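Local structure of OsmC family protein (Rhodothermus marinus, 5CML) at residues A113-V118 against V128-A133. The protein acts as a carboxyl esterase, probably a serine hydrolase, whose alpha/beta-hydrolase domain makes up this chain and is joined in the whole protein to an OsmC domain. Residues are numbered along the deposited sequence; the frame is centred on the assembly and turned at random.
Sequences AAVLAV and VATIGA
In the beta-alpha-beta unit built from strand 104-108, helix 110-118 and strand 127-131, the second strand of the unit packs against the helix and runs nearly antiparallel to it, at 157°, with the axes 8.6 Å apart. The side-chain packing is apolar, methyl against methyl and against the leucine CG. Val128 and Thr130, two apart on the strand, both face the helix, while Ala129 between them faces away and pairs through its backbone with Leu105 and Gly107. The CB of Val115 is directed toward the strand. Its CG2 rests against both strand methyls from the helix side, 3.9 Å from Thr130 CG2 and 4.1 Å from Val128 CG1. Leu116 leaves the helix more obliquely, but its chain, CG anti to the carbonyl carbon (chi1 -73°), brings the isobutyl fork over the same pair: CD2 lies 3.7 Å from Val128 CG1, and CG and CD1 both abut the Thr130 methyl, CG 3.8 Å from Thr130 CG2. Thr130 thus meets the helix with its methyl, its hydroxyl held beside both backbone N and carbonyl carbon (chi1 62°). Beta-branched Val128 and Thr130 suit the extended strand. The longer Leu116 also reaches Leu181 and Val185 of helix 181-187, while the short Val115 fits where the helix faces the strand directly. The arrangement is that of an alpha/beta-hydrolase core, in which helix 110-118 follows the probable nucleophile elbow at Gly107, Ser109 and Gly111; the side chain of Val115 touches that turn. Past the strand end Gly132, with the positive phi that suits glycine, bends the chain so that Ala133 faces the helix, its CB 4.1 Å from Ala113 N, where a small methyl fits close to the helix backbone.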
loop_
_atom_site.group_PDB
_atom_site.type_symbol
_atom_site.label_atom_id
_atom_site.label_comp_id
_atom_site.label_asym_id
_atom_site.label_seq_id
_atom_site.Cartn_x
_atom_site.Cartn_y
_atom_site.Cartn_z
ATOM N N ALA A 113 -3.498 -4.516 -2.661
ATOM C CA ALA A 113 -3.795 -5.931 -2.617
ATOM C C ALA A 113 -2.809 -6.620 -1.666
ATOM O O ALA A 113 -3.195 -7.459 -0.860
ATOM C CB ALA A 113 -3.732 -6.531 -4.004
ATOM N N ALA A 114 -1.546 -6.213 -1.713
ATOM C CA ALA A 114 -0.536 -6.817 -0.860
ATOM C C ALA A 114 -0.786 -6.566 0.622
ATOM O O ALA A 114 -0.689 -7.499 1.417
ATOM C CB ALA A 114 0.837 -6.309 -1.233
ATOM N N VAL A 115 -1.078 -5.323 1.025
ATOM C CA VAL A 115 -1.282 -5.084 2.461
ATOM C C VAL A 115 -2.539 -5.800 2.962
ATOM O O VAL A 115 -2.577 -6.267 4.099
ATOM C CB VAL A 115 -1.363 -3.575 2.855
ATOM C CG1 VAL A 115 -0.044 -2.848 2.542
ATOM C CG2 VAL A 115 -2.562 -2.884 2.257
ATOM N N LEU A 116 -3.556 -5.929 2.116
ATOM C CA LEU A 116 -4.769 -6.598 2.545
ATOM C C LEU A 116 -4.508 -8.077 2.745
ATOM O O LEU A 116 -5.089 -8.694 3.628
ATOM C CB LEU A 116 -5.903 -6.399 1.539
ATOM C CG LEU A 116 -6.492 -4.993 1.554
ATOM C CD1 LEU A 116 -7.332 -4.820 0.322
ATOM C CD2 LEU A 116 -7.325 -4.757 2.809
ATOM N N ALA A 117 -3.622 -8.640 1.934
ATOM C CA ALA A 117 -3.309 -10.057 2.042
ATOM C C ALA A 117 -2.429 -10.403 3.249
ATOM O O ALA A 117 -2.463 -11.543 3.734
ATOM C CB ALA A 117 -2.640 -10.543 0.761
ATOM N N VAL A 118 -1.633 -9.450 3.732
ATOM C CA VAL A 118 -0.746 -9.728 4.868
ATOM C C VAL A 118 -1.188 -9.101 6.192
ATOM O O VAL A 118 -0.612 -9.416 7.220
ATOM C CB VAL A 118 0.710 -9.266 4.597
ATOM C CG1 VAL A 118 1.248 -9.939 3.335
ATOM C CG2 VAL A 118 0.829 -7.725 4.543
ATOM N N VAL A 128 -6.385 -0.707 8.394
ATOM C CA VAL A 128 -5.841 -0.877 7.056
ATOM C C VAL A 128 -6.582 0.025 6.101
ATOM O O VAL A 128 -7.810 0.130 6.175
ATOM C CB VAL A 128 -5.971 -2.343 6.557
ATOM C CG1 VAL A 128 -5.412 -2.516 5.120
ATOM C CG2 VAL A 128 -5.327 -3.315 7.543
ATOM N N ALA A 129 -5.844 0.654 5.192
ATOM C CA ALA A 129 -6.434 1.562 4.214
ATOM C C ALA A 129 -5.779 1.297 2.860
ATOM O O ALA A 129 -4.555 1.070 2.780
ATOM C CB ALA A 129 -6.254 3.022 4.623
ATOM N N THR A 130 -6.578 1.321 1.797
ATOM C CA THR A 130 -6.035 1.127 0.465
ATOM C C THR A 130 -6.560 2.156 -0.510
ATOM O O THR A 130 -7.608 2.758 -0.284
ATOM C CB THR A 130 -6.357 -0.289 -0.096
ATOM O OG1 THR A 130 -7.770 -0.455 -0.216
ATOM C CG2 THR A 130 -5.799 -1.373 0.817
ATOM N N ILE A 131 -5.818 2.328 -1.598
ATOM C CA ILE A 131 -6.124 3.305 -2.646
ATOM C C ILE A 131 -6.057 2.611 -4.009
ATOM O O ILE A 131 -4.977 2.190 -4.442
ATOM C CB ILE A 131 -5.128 4.480 -2.630
ATOM C CG1 ILE A 131 -5.015 5.075 -1.231
ATOM C CG2 ILE A 131 -5.483 5.541 -3.672
ATOM C CD1 ILE A 131 -3.670 5.712 -0.951
ATOM N N GLY A 132 -7.185 2.487 -4.698
ATOM C CA GLY A 132 -7.165 1.921 -6.035
ATOM C C GLY A 132 -6.818 0.440 -6.068
ATOM O O GLY A 132 -6.297 -0.046 -7.064
ATOM N N ALA A 133 -7.110 -0.282 -4.998
ATOM C CA ALA A 133 -6.693 -1.697 -4.905
ATOM C C ALA A 133 -7.558 -2.624 -5.774
ATOM O O ALA A 133 -8.779 -2.495 -5.799
ATOM C CB ALA A 133 -6.742 -2.172 -3.466
#